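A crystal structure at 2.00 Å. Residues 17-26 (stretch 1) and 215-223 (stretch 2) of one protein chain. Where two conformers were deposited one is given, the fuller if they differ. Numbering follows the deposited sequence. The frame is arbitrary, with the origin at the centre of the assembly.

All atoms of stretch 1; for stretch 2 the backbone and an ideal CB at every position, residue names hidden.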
# COMPACT_ATOMS: atom_id res chain seq x y z
N LEU A 17 7.64 6.01 -9.86
CA LEU A 17 6.41 6.53 -10.42
C LEU A 17 6.37 8.05 -10.21
O LEU A 17 6.05 8.81 -11.12
CB LEU A 17 5.19 5.86 -9.79
CG LEU A 17 3.85 6.29 -10.39
CD1 LEU A 17 3.73 5.73 -11.81
CD2 LEU A 17 2.69 5.82 -9.53
N MSE A 18 6.70 8.48 -9.00
CA MSE A 18 6.67 9.91 -8.69
C MSE A 18 7.72 10.68 -9.49
O MSE A 18 7.52 11.86 -9.80
CB MSE A 18 6.86 10.15 -7.19
CG MSE A 18 6.82 11.63 -6.80
SE MSE A 18 5.10 12.51 -7.15
CE MSE A 18 4.04 11.65 -5.75
N GLU A 19 8.82 10.03 -9.84
CA GLU A 19 9.85 10.69 -10.65
C GLU A 19 9.27 11.06 -12.02
O GLU A 19 9.58 12.11 -12.57
CB GLU A 19 11.08 9.81 -10.84
CG GLU A 19 11.98 9.71 -9.62
CD GLU A 19 12.88 10.92 -9.41
OE1 GLU A 19 12.85 11.86 -10.24
OE2 GLU A 19 13.62 10.92 -8.41
N VAL A 20 8.45 10.18 -12.58
CA VAL A 20 7.82 10.47 -13.86
C VAL A 20 6.79 11.58 -13.68
O VAL A 20 6.68 12.49 -14.51
CB VAL A 20 7.17 9.21 -14.47
CG1 VAL A 20 6.44 9.58 -15.76
CG2 VAL A 20 8.24 8.15 -14.75
N ALA A 21 6.04 11.52 -12.59
CA ALA A 21 5.06 12.56 -12.31
C ALA A 21 5.74 13.91 -12.16
O ALA A 21 5.21 14.94 -12.59
CB ALA A 21 4.26 12.22 -11.06
N LYS A 22 6.93 13.91 -11.57
CA LYS A 22 7.70 15.14 -11.37
C LYS A 22 8.12 15.76 -12.70
O LYS A 22 8.12 16.99 -12.86
CB LYS A 22 8.93 14.85 -10.50
CG LYS A 22 10.09 15.84 -10.63
CD LYS A 22 11.29 15.34 -9.81
CE LYS A 22 12.56 16.12 -10.11
NZ LYS A 22 12.52 17.48 -9.49
N GLN A 23 8.47 14.92 -13.67
CA GLN A 23 8.83 15.39 -14.99
C GLN A 23 7.62 16.00 -15.68
O GLN A 23 7.72 17.06 -16.30
CB GLN A 23 9.37 14.24 -15.84
CG GLN A 23 10.68 13.66 -15.36
CD GLN A 23 10.92 12.28 -15.94
OE1 GLN A 23 11.39 11.37 -15.25
NE2 GLN A 23 10.59 12.11 -17.22
N VAL A 24 6.49 15.32 -15.59
CA VAL A 24 5.24 15.83 -16.16
C VAL A 24 4.89 17.17 -15.51
O VAL A 24 4.50 18.12 -16.19
CB VAL A 24 4.09 14.83 -15.95
CG1 VAL A 24 2.73 15.49 -16.26
CG2 VAL A 24 4.30 13.60 -16.82
N ALA A 25 5.04 17.24 -14.19
CA ALA A 25 4.74 18.45 -13.44
C ALA A 25 5.52 19.64 -14.01
O ALA A 25 4.96 20.71 -14.23
CB ALA A 25 5.04 18.26 -11.97
N LEU A 26 6.81 19.43 -14.27
CA LEU A 26 7.66 20.51 -14.77
C LEU A 26 7.35 20.82 -16.23
O LEU A 26 7.15 21.99 -16.59
CB LEU A 26 9.15 20.19 -14.60
CG LEU A 26 10.11 21.28 -15.10
CD1 LEU A 26 9.86 22.57 -14.35
CD2 LEU A 26 11.58 20.87 -14.96
N UNK A 215 -2.53 20.15 -8.75
CA UNK A 215 -1.84 19.86 -10.01
C UNK A 215 -0.99 18.59 -9.94
O UNK A 215 -0.82 17.90 -10.93
CB UNK A 215 -0.95 21.05 -10.40
N UNK A 216 -0.47 18.29 -8.75
CA UNK A 216 0.28 17.06 -8.55
C UNK A 216 -0.62 15.84 -8.76
O UNK A 216 -0.19 14.84 -9.35
CB UNK A 216 0.90 17.03 -7.15
N UNK A 217 -1.86 15.92 -8.29
CA UNK A 217 -2.83 14.86 -8.49
C UNK A 217 -3.12 14.69 -9.98
O UNK A 217 -3.14 13.58 -10.49
CB UNK A 217 -4.12 15.16 -7.72
N UNK A 218 -3.32 15.81 -10.67
CA UNK A 218 -3.55 15.76 -12.11
C UNK A 218 -2.39 15.12 -12.87
O UNK A 218 -2.60 14.30 -13.77
CB UNK A 218 -3.80 17.17 -12.64
N UNK A 219 -1.16 15.51 -12.53
CA UNK A 219 0.03 14.93 -13.16
C UNK A 219 0.10 13.42 -12.96
O UNK A 219 0.51 12.68 -13.86
CB UNK A 219 1.29 15.58 -12.60
N UNK A 220 -0.27 12.96 -11.77
CA UNK A 220 -0.28 11.53 -11.45
C UNK A 220 -1.33 10.75 -12.24
O UNK A 220 -1.29 9.52 -12.28
CB UNK A 220 -0.52 11.34 -9.95
N UNK A 221 -2.26 11.47 -12.87
CA UNK A 221 -3.23 10.85 -13.77
C UNK A 221 -2.90 11.07 -15.25
O UNK A 221 -3.69 10.73 -16.12
CB UNK A 221 -4.63 11.40 -13.47
N UNK A 222 -1.73 11.65 -15.52
CA UNK A 222 -1.35 11.93 -16.90
C UNK A 222 -1.09 10.65 -17.69
O UNK A 222 -0.78 9.61 -17.12
CB UNK A 222 -0.11 12.82 -16.93
N UNK A 223 -1.22 10.73 -19.03
CA UNK A 223 -0.88 9.58 -19.88
C UNK A 223 0.53 9.05 -19.58
O UNK A 223 0.70 7.84 -19.47
CB UNK A 223 -0.99 9.97 -21.36

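Stretch 1 is helical throughout, and stretch 2 is helical from 215; the two axes approach to 8.9 Å and their N-to-C directions differ by 114°. Ala21 and Val24 point their CA-to-CB bonds toward stretch 2, while the long side chain of Met18, a selenomethionine, reaches it with its end, so the surface offered is apolar.

At position 215, CA-to-CB runs sideways and nothing of stretch 1 lies within 5.5 Å of the ideal CB. Many residues would fit; the deposited one is Gln215.

Position 216 is also directed sideways, with an ideal CB equally free of neighbours, so a small side chain would stop short of stretch 1. A longer, flexible apolar one could reach the selenium of Met18. The residue is Leu216, whose chi1 t, chi2 p rotamer brings CD1 to 3.9 Å from Met18 SE.

Positions 217 and 218 are out of reach of stretch 1, which therefore sets no preference. They are Val217 and Ser218.

Position 219 points toward stretch 1 and is the most closely approached: its ideal CB lies 3.9 Å from Val24 CG1, 4.0 Å from Ala21 O and 4.4 Å from Ala25 N. Two of these neighbours are backbone atoms, which favours a small residue such as alanine, glycine or serine. Ala219 is found, and its CB packs against Val24 CG1 at 3.9 Å.

At position 220, CA-to-CB is sideways, with the ideal CB 5.0 Å from Ala21 CB. The gap admits further carbons, and leucine, isoleucine or methionine would be reasonable. The deposited Leu220 has the m, t rotamer. Leu220 CD2 meets Ala21 CB at 3.5 Å, and Leu220 CD1 lies 4.0 Å from Met18 CE.

Position 221, with phi/psi of -103/6, is out of reach; stretch 1 leaves the choice open. It is His221.

Position 222 turns toward stretch 1 again, its ideal CB 4.0 Å from Val24 CG1. Proximity to valine methyls suggests a compact side chain, but phi/psi of -68/156 just before a helix suits an N-cap, for which serine, threonine, aspartate or asparagine are typical. Ser222 answers both demands: OG donates a hydrogen bond to Ala219 O (2.7 Å), caps a backbone N just past the stretch, and touches Val24 CG2 at 3.6 Å.

Position 223 points away, and its phi of -52 at the start of a helix is compatible with proline, among others; Pro223 is present.

No hydrogen bond crosses between the stretches, so the 347 Å² buried rests on packing.

Stretch 2 215-223: QLVSALHSP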
# COMPACT_ATOMS: atom_id res chain seq x y z
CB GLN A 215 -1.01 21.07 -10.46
CG GLN A 215 -1.88 22.19 -10.99
CD GLN A 215 -1.13 23.51 -11.10
OE1 GLN A 215 0.09 23.54 -10.98
NE2 GLN A 215 -1.86 24.59 -11.31
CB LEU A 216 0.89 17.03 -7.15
CG LEU A 216 1.77 15.83 -6.79
CD1 LEU A 216 2.95 15.72 -7.75
CD2 LEU A 216 2.24 15.94 -5.35
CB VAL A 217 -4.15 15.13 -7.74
CG1 VAL A 217 -5.22 14.12 -8.13
CG2 VAL A 217 -3.92 15.10 -6.24
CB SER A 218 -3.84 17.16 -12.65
OG SER A 218 -4.96 17.74 -11.99
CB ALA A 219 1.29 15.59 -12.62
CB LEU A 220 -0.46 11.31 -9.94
CG LEU A 220 0.80 11.60 -9.12
CD1 LEU A 220 0.47 11.85 -7.64
CD2 LEU A 220 1.80 10.47 -9.29
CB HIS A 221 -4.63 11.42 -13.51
CG HIS A 221 -5.17 11.07 -12.16
ND1 HIS A 221 -5.76 12.00 -11.33
CD2 HIS A 221 -5.22 9.89 -11.49
CE1 HIS A 221 -6.14 11.41 -10.21
NE2 HIS A 221 -5.83 10.13 -10.28
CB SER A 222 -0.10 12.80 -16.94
OG SER A 222 1.02 12.07 -16.44
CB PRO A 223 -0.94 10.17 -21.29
CG PRO A 223 -1.95 11.26 -21.18
CD PRO A 223 -1.78 11.85 -19.81
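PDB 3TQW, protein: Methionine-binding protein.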